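Local coordinates for cephalosporin hydroxylase CMCI (Streptomyces clavuligerus, PDB 2BM8), which takes part in cephamycin biosynthesis as a cephalosporin hydroxylase and belongs to a family related to O-methyltransferases, at the interface of chains A and B. Sequence-based numbering; all coordinates share one arbitrary frame. Chains: chain A/B, Cephalosporin hydroxylase CMCI.

Contact 1: the interface of chains A and B. Residues chain A 166-167, 170, 203, 206-207; chain B 3-4, 7, 9.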
loop_
_atom_site.group_PDB
_atom_site.type_symbol
_atom_site.label_atom_id
_atom_site.label_comp_id
_atom_site.label_asym_id
_atom_site.label_seq_id
_atom_site.Cartn_x
_atom_site.Cartn_y
_atom_site.Cartn_z
ATOM N N PHE A 166 32.667 12.103 10.955
ATOM C CA PHE A 166 33.401 10.984 11.526
ATOM C C PHE A 166 34.628 11.424 12.316
ATOM O O PHE A 166 35.007 10.749 13.270
ATOM C CB PHE A 166 33.762 9.970 10.443
ATOM C CG PHE A 166 32.595 9.144 9.998
ATOM C CD1 PHE A 166 31.992 9.369 8.768
ATOM C CD2 PHE A 166 32.080 8.149 10.830
ATOM C CE1 PHE A 166 30.905 8.610 8.367
ATOM C CE2 PHE A 166 30.977 7.383 10.440
ATOM C CZ PHE A 166 30.390 7.614 9.210
ATOM N N ASN A 167 35.243 12.543 11.932
ATOM C CA ASN A 167 36.338 13.119 12.724
ATOM C C ASN A 167 35.819 13.772 14.005
ATOM O O ASN A 167 36.474 13.707 15.043
ATOM C CB ASN A 167 37.149 14.147 11.921
ATOM C CG ASN A 167 38.090 13.505 10.908
ATOM O OD1 ASN A 167 38.664 12.449 11.153
ATOM N ND2 ASN A 167 38.261 14.158 9.771
ATOM N N LYS A 170 35.147 11.131 16.534
ATOM C CA LYS A 170 36.440 10.724 17.075
ATOM C C LYS A 170 36.900 11.708 18.148
ATOM O O LYS A 170 37.304 11.291 19.223
ATOM C CB LYS A 170 37.485 10.615 15.948
ATOM C CG LYS A 170 38.960 10.670 16.388
ATOM C CD LYS A 170 39.880 10.245 15.245
ATOM C CE LYS A 170 41.323 10.646 15.488
ATOM N NZ LYS A 170 42.129 10.535 14.237
ATOM N N TYR A 203 33.551 2.497 8.566
ATOM C CA TYR A 203 33.760 3.696 9.379
ATOM C C TYR A 203 33.010 3.620 10.703
ATOM O O TYR A 203 33.574 3.931 11.743
ATOM C CB TYR A 203 33.333 4.965 8.614
ATOM C CG TYR A 203 34.223 5.381 7.442
ATOM C CD1 TYR A 203 33.959 6.551 6.736
ATOM C CD2 TYR A 203 35.317 4.606 7.031
ATOM C CE1 TYR A 203 34.757 6.945 5.665
ATOM C CE2 TYR A 203 36.114 4.994 5.957
ATOM C CZ TYR A 203 35.826 6.160 5.281
ATOM O OH TYR A 203 36.610 6.542 4.217
ATOM N N ALA A 206 34.466 1.078 13.051
ATOM C CA ALA A 206 35.645 1.503 13.789
ATOM C C ALA A 206 35.321 1.966 15.209
ATOM O O ALA A 206 36.196 1.964 16.074
ATOM C CB ALA A 206 36.356 2.611 13.034
ATOM N N PHE A 207 34.077 2.373 15.447
ATOM C CA PHE A 207 33.649 2.822 16.777
ATOM C C PHE A 207 33.013 1.704 17.627
ATOM O O PHE A 207 32.397 1.996 18.639
ATOM C CB PHE A 207 32.678 4.018 16.657
ATOM C CG PHE A 207 33.280 5.237 16.005
ATOM C CD1 PHE A 207 33.402 5.313 14.620
ATOM C CD2 PHE A 207 33.724 6.309 16.773
ATOM C CE1 PHE A 207 33.948 6.435 14.007
ATOM C CE2 PHE A 207 34.275 7.433 16.174
ATOM C CZ PHE A 207 34.388 7.495 14.785
ATOM N N ASP B 3 40.283 1.288 16.336
ATOM C CA ASP B 3 40.366 1.531 14.872
ATOM C C ASP B 3 40.002 2.952 14.381
ATOM O O ASP B 3 40.509 3.399 13.351
ATOM C CB ASP B 3 39.484 0.507 14.113
ATOM C CG ASP B 3 40.240 -0.239 13.014
ATOM O OD1 ASP B 3 41.298 -0.845 13.306
ATOM O OD2 ASP B 3 39.836 -0.288 11.828
ATOM N N TYR B 4 39.112 3.633 15.101
ATOM C CA TYR B 4 38.662 4.993 14.754
ATOM C C TYR B 4 39.764 6.060 14.877
ATOM O O TYR B 4 39.878 6.945 14.024
ATOM C CB TYR B 4 37.439 5.388 15.616
ATOM C CG TYR B 4 37.760 5.652 17.079
ATOM C CD1 TYR B 4 38.059 6.934 17.521
ATOM C CD2 TYR B 4 37.782 4.616 18.013
ATOM C CE1 TYR B 4 38.370 7.179 18.844
ATOM C CE2 TYR B 4 38.090 4.854 19.346
ATOM C CZ TYR B 4 38.383 6.138 19.753
ATOM O OH TYR B 4 38.683 6.388 21.066
ATOM N N GLN B 7 42.379 6.115 11.818
ATOM C CA GLN B 7 41.702 5.887 10.532
ATOM C C GLN B 7 41.359 7.208 9.844
ATOM O O GLN B 7 40.823 8.127 10.467
ATOM C CB GLN B 7 40.433 5.053 10.719
ATOM C CG GLN B 7 39.548 4.944 9.467
ATOM C CD GLN B 7 39.124 3.513 9.119
ATOM O OE1 GLN B 7 38.855 3.219 7.953
ATOM N NE2 GLN B 7 39.051 2.638 10.121
ATOM N N PHE B 9 39.204 9.346 7.487
ATOM C CA PHE B 9 37.799 9.319 7.061
ATOM C C PHE B 9 37.527 10.202 5.840
ATOM O O PHE B 9 37.565 11.428 5.941
ATOM C CB PHE B 9 36.902 9.774 8.212
ATOM C CG PHE B 9 36.941 8.865 9.408
ATOM C CD1 PHE B 9 37.598 9.248 10.572
ATOM C CD2 PHE B 9 36.303 7.634 9.379
ATOM C CE1 PHE B 9 37.623 8.411 11.684
ATOM C CE2 PHE B 9 36.320 6.792 10.490
ATOM C CZ PHE B 9 36.984 7.181 11.645
#

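Contact 2: the interface of chains A and B. Residues chain A 162-163, 188, 192; chain B 12-13, 16.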
loop_
_atom_site.group_PDB
_atom_site.type_symbol
_atom_site.label_atom_id
_atom_site.label_comp_id
_atom_site.label_asym_id
_atom_site.label_seq_id
_atom_site.Cartn_x
_atom_site.Cartn_y
_atom_site.Cartn_z
ATOM N N HIS A 162 26.525 17.635 9.427
ATOM C CA HIS A 162 26.978 16.461 8.666
ATOM C C HIS A 162 28.194 16.687 7.730
ATOM O O HIS A 162 28.269 16.122 6.625
ATOM C CB HIS A 162 25.833 15.860 7.856
ATOM C CG HIS A 162 24.494 15.924 8.522
ATOM N ND1 HIS A 162 23.814 14.800 8.912
ATOM C CD2 HIS A 162 23.679 16.967 8.802
ATOM C CE1 HIS A 162 22.650 15.148 9.427
ATOM N NE2 HIS A 162 22.544 16.458 9.377
ATOM N N ALA A 163 29.131 17.512 8.176
ATOM C CA ALA A 163 30.374 17.743 7.460
ATOM C C ALA A 163 31.489 17.267 8.363
ATOM O O ALA A 163 31.541 17.653 9.533
ATOM C CB ALA A 163 30.534 19.213 7.147
ATOM N N MET A 188 21.042 11.716 8.157
ATOM C CA MET A 188 22.003 11.379 7.113
ATOM C C MET A 188 22.461 9.930 7.043
ATOM O O MET A 188 22.878 9.496 5.981
ATOM C CB MET A 188 23.227 12.287 7.216
ATOM C CG MET A 188 24.015 12.463 5.898
ATOM S SD MET A 188 23.153 13.248 4.507
ATOM C CE MET A 188 21.814 14.199 5.324
ATOM N N TRP A 192 23.961 7.858 3.787
ATOM C CA TRP A 192 25.356 7.459 3.684
ATOM C C TRP A 192 25.482 5.974 3.422
ATOM O O TRP A 192 26.342 5.558 2.662
ATOM C CB TRP A 192 26.104 7.816 4.963
ATOM C CG TRP A 192 26.462 9.246 5.057
ATOM C CD1 TRP A 192 26.575 10.140 4.025
ATOM C CD2 TRP A 192 26.780 9.971 6.249
ATOM N NE1 TRP A 192 26.935 11.375 4.509
ATOM C CE2 TRP A 192 27.067 11.298 5.872
ATOM C CE3 TRP A 192 26.856 9.634 7.607
ATOM C CZ2 TRP A 192 27.418 12.282 6.800
ATOM C CZ3 TRP A 192 27.203 10.613 8.526
ATOM C CH2 TRP A 192 27.479 11.917 8.119
ATOM N N LEU B 12 31.972 11.428 3.198
ATOM C CA LEU B 12 30.981 10.564 2.570
ATOM C C LEU B 12 29.922 11.310 1.743
ATOM O O LEU B 12 29.208 10.689 0.964
ATOM C CB LEU B 12 30.310 9.684 3.634
ATOM C CG LEU B 12 30.749 8.213 3.661
ATOM C CD1 LEU B 12 32.252 8.064 3.731
ATOM C CD2 LEU B 12 30.083 7.467 4.826
ATOM N N ASN B 13 29.824 12.628 1.896
ATOM C CA ASN B 13 28.876 13.420 1.105
ATOM C C ASN B 13 29.254 13.511 -0.371
ATOM O O ASN B 13 28.392 13.727 -1.217
ATOM C CB ASN B 13 28.724 14.826 1.689
ATOM C CG ASN B 13 28.050 14.816 3.034
ATOM O OD1 ASN B 13 26.972 14.255 3.188
ATOM N ND2 ASN B 13 28.686 15.427 4.021
ATOM N N ARG B 16 27.132 11.152 -2.468
ATOM C CA ARG B 16 25.685 11.352 -2.575
ATOM C C ARG B 16 25.184 11.350 -4.031
ATOM O O ARG B 16 25.607 12.168 -4.854
ATOM C CB ARG B 16 25.293 12.654 -1.877
ATOM C CG ARG B 16 23.808 12.987 -1.912
ATOM C CD ARG B 16 23.512 14.474 -1.730
ATOM N NE ARG B 16 24.225 15.055 -0.581
ATOM C CZ ARG B 16 23.660 15.496 0.560
ATOM N NH1 ARG B 16 22.335 15.438 0.761
ATOM N NH2 ARG B 16 24.436 16.011 1.516
#

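Contact 1: the interface of chains A and B
B:Phe9 plugs its ring into a pocket lined by A:Phe166, A:Asn167, A:Tyr203 and A:Phe207. Most of the contact is aromatic. The rim of B:Phe9 stands against the face of A:Tyr203, the planes at 86° and CD2 of B:Phe9 3.6 Å from CG of A:Tyr203, nearer the inner rim of the tyrosine than its hydroxyl. At its far tip, CZ of B:Phe9 meets CE1 of A:Phe207 end to end, 3.9 Å away. The amide oxygen OD1 of A:Asn167 touches the phenyl edge in plane, 3.4 Å from CD1 of B:Phe9. An alanine in place of A:Tyr203 would probably leave the CD2 edge of B:Phe9 without its facing wall and free the phenyl to shift.

Two methylene groups rest on rings. CB of A:Phe166 sits over one face of B:Phe9, 3.5 Å from CG, while CG of B:Gln7, from the same arm, backs the opposite face; the phenyl is thus clamped from both sides. CB of B:Tyr4 lies over the centre of the A:Phe207 ring, 3.7 Å from its centroid. With chi1 at 71°, B:Tyr4 holds CG between its backbone N and carbonyl carbon, and the phenol crosses the aliphatic stem of A:Lys170 at a slant, with CG of the lysine 4.0 Å from CD1 of the tyrosine. CB of A:Ala206 packs against CA of B:Tyr4 at 3.7 Å.

Polar contacts add little: the amide N of B:Tyr4 makes a weak hydrogen bond to A:Ala206 O.

The receiving surface combines helix 165-175, the end of helix 197-205 and the loop just after it; the guest is the irregular N-terminal arm of chain B.

Contact 2: the interface of chains A and B
The short 3-10 helix 12-15 in the N-terminal arm of chain B docks on chain A against A:Trp192 of helix 189-195 and the loop residue A:His162. B:Asn13 is the polar anchor, using both ends of its carboxamide. Its ND2 donates to the backbone O of A:His162 over 2.7 Å; that acceptor lies 4° from the amide plane, and the nitrogen approaches almost in line with the carbonyl bond. In the other direction, OD1 accepts from the indole NE1 of A:Trp192 at 3.2 Å. This second bond is nearly straight at the hydrogen, 163°, and stays close to the indole plane, but NE1 stands well above the carbonyl plane of the asparagine instead of on a lone pair. Held at both ends, the amide is probably kept from flipping, since a flip would set ND2 against the indole N-H and OD1 against the carbonyl oxygen.

Apolar contact comes from B:Leu12, which crosses the indole at about a right angle. Its CB lies over the pyrrole part, 3.8 Å from CD1, and CD2 reaches CB of A:Trp192 at 4.0 Å. A:Met188, of the same chain as the indole, backs the opposite face with CG, so the ring is sandwiched. B:Arg16 passes looser, NH2 of its guanidinium 4.3 Å from the sulphur SD of A:Met188.

A:His162 follows strand 155-159 and A:Met188 follows strand 182-185, which places the helix of chain B by loops at strand ends, where enzymes of methyltransferase-like fold commonly have their active sites.

The C-alpha centres of contact 1 and contact 2 lie about 14 Å apart along one N-terminal arm: residues 3 to 9 of chain B serve contact 1, and residues 12 to 16 serve contact 2. On chain A, helix 165-175 of contact 1 starts soon after the loop that supplies the carbonyl of contact 2, and helix 197-205 closely follows helix 189-195. Along its length the arm is held at two points, the phenylalanine plug nearer the N-terminus and the asparagine after it. Two-fold symmetry repeats both with chains exchanged, a reciprocal arm exchange that probably stabilises this pair within the deposited six-chain assembly.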